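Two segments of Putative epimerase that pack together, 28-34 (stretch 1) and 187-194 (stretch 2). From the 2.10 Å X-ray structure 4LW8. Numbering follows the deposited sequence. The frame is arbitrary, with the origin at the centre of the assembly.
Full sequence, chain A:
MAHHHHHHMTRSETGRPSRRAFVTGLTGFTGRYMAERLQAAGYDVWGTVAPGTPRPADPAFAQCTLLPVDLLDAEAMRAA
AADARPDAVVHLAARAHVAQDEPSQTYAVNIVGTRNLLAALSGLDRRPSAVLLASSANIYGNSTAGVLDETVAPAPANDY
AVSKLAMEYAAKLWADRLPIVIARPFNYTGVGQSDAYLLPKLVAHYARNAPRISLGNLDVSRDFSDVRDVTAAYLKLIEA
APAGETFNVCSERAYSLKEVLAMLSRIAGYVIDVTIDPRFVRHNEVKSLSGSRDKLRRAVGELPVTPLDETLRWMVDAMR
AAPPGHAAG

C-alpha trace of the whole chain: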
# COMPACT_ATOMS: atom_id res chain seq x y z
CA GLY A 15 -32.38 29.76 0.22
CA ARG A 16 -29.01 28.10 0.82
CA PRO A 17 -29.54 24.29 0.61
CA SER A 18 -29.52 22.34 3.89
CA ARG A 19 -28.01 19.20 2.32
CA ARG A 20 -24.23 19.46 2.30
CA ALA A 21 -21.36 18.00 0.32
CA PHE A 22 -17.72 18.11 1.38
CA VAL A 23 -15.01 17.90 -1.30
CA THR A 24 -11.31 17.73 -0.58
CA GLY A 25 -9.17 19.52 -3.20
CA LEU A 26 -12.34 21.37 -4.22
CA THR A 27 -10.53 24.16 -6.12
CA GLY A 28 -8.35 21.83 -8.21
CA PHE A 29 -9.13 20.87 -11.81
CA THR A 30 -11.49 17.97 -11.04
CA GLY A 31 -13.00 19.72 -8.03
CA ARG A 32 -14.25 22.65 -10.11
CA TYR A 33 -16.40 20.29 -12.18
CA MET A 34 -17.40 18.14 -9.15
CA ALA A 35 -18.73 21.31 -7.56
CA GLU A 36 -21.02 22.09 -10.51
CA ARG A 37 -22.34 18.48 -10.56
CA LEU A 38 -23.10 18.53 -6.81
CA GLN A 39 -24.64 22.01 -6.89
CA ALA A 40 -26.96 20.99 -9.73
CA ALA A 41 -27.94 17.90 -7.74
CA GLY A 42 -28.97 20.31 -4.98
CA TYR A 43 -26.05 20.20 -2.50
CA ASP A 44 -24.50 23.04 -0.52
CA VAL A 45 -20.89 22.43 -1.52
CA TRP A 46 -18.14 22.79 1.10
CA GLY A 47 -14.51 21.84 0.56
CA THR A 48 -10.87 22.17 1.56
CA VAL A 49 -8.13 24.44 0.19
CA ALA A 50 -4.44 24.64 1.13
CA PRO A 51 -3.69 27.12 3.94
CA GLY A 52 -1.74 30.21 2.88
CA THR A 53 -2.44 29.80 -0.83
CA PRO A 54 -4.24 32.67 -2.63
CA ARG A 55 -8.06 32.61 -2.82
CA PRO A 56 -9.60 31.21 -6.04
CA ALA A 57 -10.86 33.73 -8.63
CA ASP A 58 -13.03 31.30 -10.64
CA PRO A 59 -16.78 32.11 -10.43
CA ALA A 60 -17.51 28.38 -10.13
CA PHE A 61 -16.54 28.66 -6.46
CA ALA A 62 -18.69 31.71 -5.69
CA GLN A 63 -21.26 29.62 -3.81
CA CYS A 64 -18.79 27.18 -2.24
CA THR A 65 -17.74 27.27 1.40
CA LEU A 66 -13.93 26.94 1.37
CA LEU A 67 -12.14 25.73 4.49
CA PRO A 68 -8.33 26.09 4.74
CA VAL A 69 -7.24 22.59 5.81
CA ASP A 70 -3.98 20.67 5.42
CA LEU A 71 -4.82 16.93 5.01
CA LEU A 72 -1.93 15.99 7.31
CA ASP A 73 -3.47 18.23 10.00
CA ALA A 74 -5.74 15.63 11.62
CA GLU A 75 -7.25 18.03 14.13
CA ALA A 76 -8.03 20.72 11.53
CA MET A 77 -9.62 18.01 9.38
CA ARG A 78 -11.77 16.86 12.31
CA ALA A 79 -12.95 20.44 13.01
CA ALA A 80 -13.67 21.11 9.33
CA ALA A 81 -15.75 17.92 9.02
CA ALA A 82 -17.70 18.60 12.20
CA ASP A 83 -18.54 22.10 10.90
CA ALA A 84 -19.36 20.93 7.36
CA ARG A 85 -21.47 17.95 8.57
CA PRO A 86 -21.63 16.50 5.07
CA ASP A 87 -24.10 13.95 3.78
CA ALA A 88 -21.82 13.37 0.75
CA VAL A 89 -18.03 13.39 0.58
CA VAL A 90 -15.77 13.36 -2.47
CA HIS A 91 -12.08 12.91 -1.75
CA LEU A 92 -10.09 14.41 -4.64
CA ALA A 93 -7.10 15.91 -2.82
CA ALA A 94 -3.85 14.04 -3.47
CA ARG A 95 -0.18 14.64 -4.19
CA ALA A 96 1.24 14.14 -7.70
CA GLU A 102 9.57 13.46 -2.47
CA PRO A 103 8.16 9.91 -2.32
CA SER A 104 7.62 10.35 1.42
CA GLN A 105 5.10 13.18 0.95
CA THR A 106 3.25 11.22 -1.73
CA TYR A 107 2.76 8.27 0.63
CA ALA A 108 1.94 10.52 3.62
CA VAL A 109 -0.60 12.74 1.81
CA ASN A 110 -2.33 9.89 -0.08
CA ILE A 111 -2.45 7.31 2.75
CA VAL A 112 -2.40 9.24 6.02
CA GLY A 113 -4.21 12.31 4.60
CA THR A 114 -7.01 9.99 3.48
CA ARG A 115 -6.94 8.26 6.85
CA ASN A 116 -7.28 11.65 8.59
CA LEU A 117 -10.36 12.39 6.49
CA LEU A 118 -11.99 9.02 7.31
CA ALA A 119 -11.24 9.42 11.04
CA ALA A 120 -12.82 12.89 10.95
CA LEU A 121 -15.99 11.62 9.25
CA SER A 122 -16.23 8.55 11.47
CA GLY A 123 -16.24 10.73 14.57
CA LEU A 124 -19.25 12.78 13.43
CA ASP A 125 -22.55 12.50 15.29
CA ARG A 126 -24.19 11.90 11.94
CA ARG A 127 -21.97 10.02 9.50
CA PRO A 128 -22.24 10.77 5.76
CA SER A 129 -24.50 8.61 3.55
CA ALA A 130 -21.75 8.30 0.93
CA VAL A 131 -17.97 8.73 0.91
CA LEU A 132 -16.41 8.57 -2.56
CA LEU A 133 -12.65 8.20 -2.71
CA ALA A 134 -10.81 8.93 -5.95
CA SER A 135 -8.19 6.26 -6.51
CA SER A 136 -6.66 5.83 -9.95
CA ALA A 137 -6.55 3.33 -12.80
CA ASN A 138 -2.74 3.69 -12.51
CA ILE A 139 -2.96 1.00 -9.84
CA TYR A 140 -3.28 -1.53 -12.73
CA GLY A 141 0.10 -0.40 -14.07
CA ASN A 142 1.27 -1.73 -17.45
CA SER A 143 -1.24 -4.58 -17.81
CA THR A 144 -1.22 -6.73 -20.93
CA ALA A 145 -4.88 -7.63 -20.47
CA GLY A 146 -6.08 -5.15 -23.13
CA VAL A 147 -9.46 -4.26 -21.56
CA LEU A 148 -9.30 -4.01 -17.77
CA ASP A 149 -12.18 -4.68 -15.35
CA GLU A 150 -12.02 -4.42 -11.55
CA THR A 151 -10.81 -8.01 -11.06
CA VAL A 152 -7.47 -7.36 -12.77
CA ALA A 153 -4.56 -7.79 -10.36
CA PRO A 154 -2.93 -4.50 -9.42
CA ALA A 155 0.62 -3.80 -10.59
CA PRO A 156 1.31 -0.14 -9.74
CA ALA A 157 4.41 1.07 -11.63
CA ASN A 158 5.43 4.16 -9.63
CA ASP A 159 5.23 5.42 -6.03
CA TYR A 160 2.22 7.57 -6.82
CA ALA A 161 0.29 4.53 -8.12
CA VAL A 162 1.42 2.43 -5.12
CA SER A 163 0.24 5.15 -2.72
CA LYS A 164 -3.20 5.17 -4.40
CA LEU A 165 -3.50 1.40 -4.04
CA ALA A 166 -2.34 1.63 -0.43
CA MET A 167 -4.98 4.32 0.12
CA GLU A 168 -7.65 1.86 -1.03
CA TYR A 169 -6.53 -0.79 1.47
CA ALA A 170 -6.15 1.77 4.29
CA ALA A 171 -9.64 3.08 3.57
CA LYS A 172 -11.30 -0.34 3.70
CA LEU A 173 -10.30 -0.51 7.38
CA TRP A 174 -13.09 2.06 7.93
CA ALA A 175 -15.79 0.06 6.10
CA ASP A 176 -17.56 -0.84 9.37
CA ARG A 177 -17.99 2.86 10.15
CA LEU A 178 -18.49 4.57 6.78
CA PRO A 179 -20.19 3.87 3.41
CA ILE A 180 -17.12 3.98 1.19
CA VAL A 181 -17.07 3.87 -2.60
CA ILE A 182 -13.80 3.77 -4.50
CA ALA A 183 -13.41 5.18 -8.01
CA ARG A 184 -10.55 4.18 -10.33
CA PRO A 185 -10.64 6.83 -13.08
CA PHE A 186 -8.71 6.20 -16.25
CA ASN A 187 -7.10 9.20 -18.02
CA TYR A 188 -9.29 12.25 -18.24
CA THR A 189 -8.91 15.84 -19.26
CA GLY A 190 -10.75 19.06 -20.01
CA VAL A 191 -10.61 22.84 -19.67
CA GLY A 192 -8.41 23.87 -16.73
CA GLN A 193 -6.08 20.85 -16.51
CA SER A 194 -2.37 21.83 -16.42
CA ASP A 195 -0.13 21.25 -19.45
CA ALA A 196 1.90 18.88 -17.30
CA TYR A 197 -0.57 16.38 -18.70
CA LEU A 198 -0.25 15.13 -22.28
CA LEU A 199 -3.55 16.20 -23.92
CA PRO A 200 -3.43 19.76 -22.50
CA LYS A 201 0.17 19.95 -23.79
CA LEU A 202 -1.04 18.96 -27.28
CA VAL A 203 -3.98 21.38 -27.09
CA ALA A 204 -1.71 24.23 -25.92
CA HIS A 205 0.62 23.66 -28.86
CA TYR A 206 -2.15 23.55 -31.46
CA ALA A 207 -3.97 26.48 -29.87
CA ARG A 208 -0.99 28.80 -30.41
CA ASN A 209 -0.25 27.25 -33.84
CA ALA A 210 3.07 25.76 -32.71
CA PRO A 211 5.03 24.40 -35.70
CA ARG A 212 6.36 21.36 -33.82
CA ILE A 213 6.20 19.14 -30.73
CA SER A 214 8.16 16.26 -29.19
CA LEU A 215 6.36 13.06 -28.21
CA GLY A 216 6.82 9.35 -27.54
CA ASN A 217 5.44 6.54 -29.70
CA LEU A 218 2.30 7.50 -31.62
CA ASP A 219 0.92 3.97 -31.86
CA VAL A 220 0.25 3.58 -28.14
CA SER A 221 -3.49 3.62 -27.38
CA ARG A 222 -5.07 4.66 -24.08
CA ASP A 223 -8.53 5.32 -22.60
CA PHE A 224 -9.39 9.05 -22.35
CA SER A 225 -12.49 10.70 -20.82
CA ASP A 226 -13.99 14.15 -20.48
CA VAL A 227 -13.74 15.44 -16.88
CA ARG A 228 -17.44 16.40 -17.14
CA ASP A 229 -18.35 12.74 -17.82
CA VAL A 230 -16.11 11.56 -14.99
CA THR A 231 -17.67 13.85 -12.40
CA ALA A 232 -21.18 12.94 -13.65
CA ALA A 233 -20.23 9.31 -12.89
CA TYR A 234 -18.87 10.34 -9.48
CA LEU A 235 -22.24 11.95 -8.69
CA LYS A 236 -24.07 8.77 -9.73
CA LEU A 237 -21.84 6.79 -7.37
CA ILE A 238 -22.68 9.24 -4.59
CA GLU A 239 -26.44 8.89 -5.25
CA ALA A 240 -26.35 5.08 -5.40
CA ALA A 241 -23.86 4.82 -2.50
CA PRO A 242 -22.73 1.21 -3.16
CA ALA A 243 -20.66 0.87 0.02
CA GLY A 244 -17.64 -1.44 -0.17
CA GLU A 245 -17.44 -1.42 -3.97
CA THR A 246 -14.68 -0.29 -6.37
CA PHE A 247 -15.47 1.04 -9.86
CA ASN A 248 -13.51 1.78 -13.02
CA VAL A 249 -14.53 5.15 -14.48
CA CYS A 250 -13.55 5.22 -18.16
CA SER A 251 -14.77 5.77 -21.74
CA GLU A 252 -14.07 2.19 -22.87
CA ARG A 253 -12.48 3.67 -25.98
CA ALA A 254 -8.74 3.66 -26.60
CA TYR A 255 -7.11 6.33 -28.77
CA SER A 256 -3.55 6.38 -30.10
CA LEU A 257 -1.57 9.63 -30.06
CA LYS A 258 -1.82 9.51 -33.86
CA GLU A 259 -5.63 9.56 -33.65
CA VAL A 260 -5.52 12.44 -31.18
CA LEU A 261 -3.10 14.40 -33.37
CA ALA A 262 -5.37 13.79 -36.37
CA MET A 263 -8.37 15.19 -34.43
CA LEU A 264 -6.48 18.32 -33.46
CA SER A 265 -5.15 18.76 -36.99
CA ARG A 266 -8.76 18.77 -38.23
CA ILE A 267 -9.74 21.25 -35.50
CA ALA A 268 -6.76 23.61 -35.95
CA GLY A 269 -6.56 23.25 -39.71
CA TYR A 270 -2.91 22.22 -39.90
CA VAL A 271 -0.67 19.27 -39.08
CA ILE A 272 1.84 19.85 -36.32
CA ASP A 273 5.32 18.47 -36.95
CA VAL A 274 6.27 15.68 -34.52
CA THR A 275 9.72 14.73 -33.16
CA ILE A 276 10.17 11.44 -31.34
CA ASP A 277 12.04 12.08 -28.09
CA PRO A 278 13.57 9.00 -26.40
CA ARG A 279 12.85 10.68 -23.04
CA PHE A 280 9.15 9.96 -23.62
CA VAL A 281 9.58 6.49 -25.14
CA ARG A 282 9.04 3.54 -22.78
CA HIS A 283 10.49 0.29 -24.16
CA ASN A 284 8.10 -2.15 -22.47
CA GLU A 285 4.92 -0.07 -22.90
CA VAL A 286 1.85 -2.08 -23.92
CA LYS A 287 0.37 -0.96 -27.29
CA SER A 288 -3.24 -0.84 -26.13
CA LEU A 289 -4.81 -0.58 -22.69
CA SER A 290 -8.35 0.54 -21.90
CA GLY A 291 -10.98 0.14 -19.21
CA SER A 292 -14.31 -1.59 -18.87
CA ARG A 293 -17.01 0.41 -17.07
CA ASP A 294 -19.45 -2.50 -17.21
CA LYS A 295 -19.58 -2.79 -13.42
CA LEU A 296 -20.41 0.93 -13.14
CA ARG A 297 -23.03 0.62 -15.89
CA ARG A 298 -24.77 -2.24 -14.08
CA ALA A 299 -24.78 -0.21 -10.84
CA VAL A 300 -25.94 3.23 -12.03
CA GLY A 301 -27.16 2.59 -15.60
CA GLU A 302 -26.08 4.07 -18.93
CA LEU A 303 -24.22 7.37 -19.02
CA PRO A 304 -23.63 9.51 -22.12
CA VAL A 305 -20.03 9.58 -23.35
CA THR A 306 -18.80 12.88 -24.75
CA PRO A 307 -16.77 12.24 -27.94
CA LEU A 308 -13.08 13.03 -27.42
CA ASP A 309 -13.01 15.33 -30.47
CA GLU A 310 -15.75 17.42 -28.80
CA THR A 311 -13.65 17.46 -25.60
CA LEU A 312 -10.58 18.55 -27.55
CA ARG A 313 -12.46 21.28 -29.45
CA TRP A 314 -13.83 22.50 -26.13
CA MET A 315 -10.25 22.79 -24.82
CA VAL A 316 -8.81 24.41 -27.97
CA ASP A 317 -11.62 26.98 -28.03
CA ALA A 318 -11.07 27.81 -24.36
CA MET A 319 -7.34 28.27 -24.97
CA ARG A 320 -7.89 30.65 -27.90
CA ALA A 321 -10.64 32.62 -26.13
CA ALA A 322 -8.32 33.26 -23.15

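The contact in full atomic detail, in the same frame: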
# COMPACT_ATOMS: atom_id res chain seq x y z
N GLY A 28 -9.20 22.37 -7.15
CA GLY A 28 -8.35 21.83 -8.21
C GLY A 28 -9.16 21.63 -9.49
O GLY A 28 -10.36 21.94 -9.53
N PHE A 29 -8.50 21.12 -10.52
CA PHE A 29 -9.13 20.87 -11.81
C PHE A 29 -10.42 20.05 -11.72
O PHE A 29 -11.47 20.50 -12.14
CB PHE A 29 -8.13 20.16 -12.72
CG PHE A 29 -8.74 19.56 -13.96
CD1 PHE A 29 -9.35 20.36 -14.91
CD2 PHE A 29 -8.66 18.19 -14.19
CE1 PHE A 29 -9.90 19.81 -16.04
CE2 PHE A 29 -9.21 17.64 -15.31
CZ PHE A 29 -9.83 18.44 -16.25
N THR A 30 -10.34 18.86 -11.14
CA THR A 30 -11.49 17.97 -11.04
C THR A 30 -12.56 18.55 -10.11
O THR A 30 -13.76 18.49 -10.40
CB THR A 30 -11.07 16.58 -10.54
OG1 THR A 30 -10.09 16.05 -11.44
CG2 THR A 30 -12.27 15.64 -10.49
N GLY A 31 -12.11 19.14 -9.01
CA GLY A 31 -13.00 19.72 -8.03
C GLY A 31 -13.93 20.78 -8.59
O GLY A 31 -15.09 20.87 -8.21
N ARG A 32 -13.43 21.59 -9.51
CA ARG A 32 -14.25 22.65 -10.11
C ARG A 32 -15.49 22.08 -10.80
O ARG A 32 -16.58 22.63 -10.70
CB ARG A 32 -13.44 23.48 -11.10
CG ARG A 32 -14.29 24.47 -11.87
CD ARG A 32 -13.46 25.55 -12.54
NE ARG A 32 -12.72 25.03 -13.69
CZ ARG A 32 -12.42 25.75 -14.76
NH1 ARG A 32 -12.80 27.02 -14.86
NH2 ARG A 32 -11.74 25.19 -15.75
N TYR A 33 -15.30 20.99 -11.53
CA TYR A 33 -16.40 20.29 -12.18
C TYR A 33 -17.26 19.47 -11.19
O TYR A 33 -18.47 19.38 -11.36
CB TYR A 33 -15.84 19.40 -13.28
CG TYR A 33 -15.21 20.24 -14.37
CD1 TYR A 33 -15.99 20.82 -15.36
CD2 TYR A 33 -13.84 20.49 -14.38
CE1 TYR A 33 -15.43 21.60 -16.35
CE2 TYR A 33 -13.27 21.26 -15.37
CZ TYR A 33 -14.07 21.83 -16.35
OH TYR A 33 -13.52 22.61 -17.32
N MET A 34 -16.64 18.89 -10.16
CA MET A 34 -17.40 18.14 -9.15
C MET A 34 -18.37 19.08 -8.44
O MET A 34 -19.50 18.71 -8.11
CB MET A 34 -16.46 17.48 -8.13
CG MET A 34 -17.14 16.41 -7.29
SD MET A 34 -17.59 14.97 -8.28
CE MET A 34 -19.37 14.92 -8.02
N ASN A 187 -7.51 7.84 -17.63
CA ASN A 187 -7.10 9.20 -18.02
C ASN A 187 -8.27 10.09 -18.37
O ASN A 187 -9.17 9.68 -19.11
CB ASN A 187 -6.15 9.17 -19.23
CG ASN A 187 -5.06 8.12 -19.07
OD1 ASN A 187 -4.05 8.38 -18.43
ND2 ASN A 187 -5.29 6.93 -19.63
N TYR A 188 -8.25 11.31 -17.86
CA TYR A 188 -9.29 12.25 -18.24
C TYR A 188 -8.74 13.66 -18.27
O TYR A 188 -7.72 13.97 -17.65
CB TYR A 188 -10.50 12.14 -17.31
CG TYR A 188 -10.27 12.52 -15.86
CD1 TYR A 188 -10.51 13.82 -15.41
CD2 TYR A 188 -9.84 11.57 -14.93
CE1 TYR A 188 -10.32 14.17 -14.07
CE2 TYR A 188 -9.65 11.91 -13.59
CZ TYR A 188 -9.89 13.21 -13.17
OH TYR A 188 -9.71 13.55 -11.85
N THR A 189 -9.43 14.52 -19.01
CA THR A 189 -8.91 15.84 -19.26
C THR A 189 -10.06 16.80 -19.55
O THR A 189 -11.22 16.40 -19.55
CB THR A 189 -7.90 15.84 -20.43
OG1 THR A 189 -7.18 17.08 -20.44
CG2 THR A 189 -8.61 15.66 -21.77
N GLY A 190 -9.73 18.07 -19.76
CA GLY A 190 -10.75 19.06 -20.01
C GLY A 190 -10.20 20.44 -19.73
O GLY A 190 -9.02 20.56 -19.38
N VAL A 191 -11.04 21.46 -19.88
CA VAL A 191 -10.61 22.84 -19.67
C VAL A 191 -10.17 23.06 -18.22
O VAL A 191 -10.92 22.75 -17.29
CB VAL A 191 -11.73 23.84 -20.04
CG1 VAL A 191 -11.40 25.27 -19.58
CG2 VAL A 191 -11.99 23.80 -21.54
N GLY A 192 -8.95 23.58 -18.05
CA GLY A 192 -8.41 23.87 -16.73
C GLY A 192 -7.32 22.91 -16.24
O GLY A 192 -6.66 23.18 -15.24
N GLN A 193 -7.15 21.78 -16.90
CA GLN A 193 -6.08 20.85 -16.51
C GLN A 193 -4.71 21.38 -16.94
O GLN A 193 -4.57 21.91 -18.04
CB GLN A 193 -6.33 19.46 -17.11
CG GLN A 193 -5.35 18.40 -16.64
CD GLN A 193 -5.73 17.02 -17.15
OE1 GLN A 193 -5.68 16.75 -18.36
NE2 GLN A 193 -6.13 16.15 -16.24
N SER A 194 -3.68 21.24 -16.10
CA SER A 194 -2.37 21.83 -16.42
C SER A 194 -1.71 21.12 -17.60
O SER A 194 -2.01 19.95 -17.88
CB SER A 194 -1.44 21.79 -15.22
OG SER A 194 -0.89 20.50 -15.05

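What satisfies the carbonyl of V191? Two side chains from the helix of stretch 1 converge on it. Y33 OH donates to V191 O at 2.6 Å, and R32 NH2 donates to the same V191 O at 3.0 Å, with a bent N-H...O angle of 131°. The oxygen lies near the plane of both the tyrosine ring and the guanidinium, where their hydrogens can reach its lone pairs. Both residues direct CA-to-CB toward stretch 2, and the long arginine suits a distant acceptor. Its NH1 is satisfied elsewhere in the structure.

How is the phenolic hydroxyl of Y188 accommodated? It pairs with T30: a hydrogen bond of 2.6 Å joins T30 OG1 and Y188 OH, and either hydroxyl could be the donor. Although CA-to-CB of Y188 points sideways, its ring extends far enough to bring the hydroxyl to T30. On the way, Y188 CE1 packs 3.8 Å from F29 CE2.

What fills the space between these polar links? F29, with chi1 in t, buries more area than any other residue here. Q193 CB sits over one ring face, 3.6 Å from the centroid of the F29 ring, in a CH-pi contact, while V191 O approaches the ring edge, 3.4 Å from F29 CE1.

What keeps the receiving loop in shape? G190 to Q193 form a type II turn, closed by a weak hydrogen bond from Q193 N to G190 O at 3.3 Å. The Q193 amide is used at both ends: Q193 NE2 donates to Y188 O at 3.0 Å, and Q193 OE1 accepts from T189 OG1 at 2.6 Å. Glycine suits G190 and G192, whose backbone angles would jam a CB against the preceding carbonyl; at G192 it would also clash with R32 NH2, 2.6 Å away from the ideal CB.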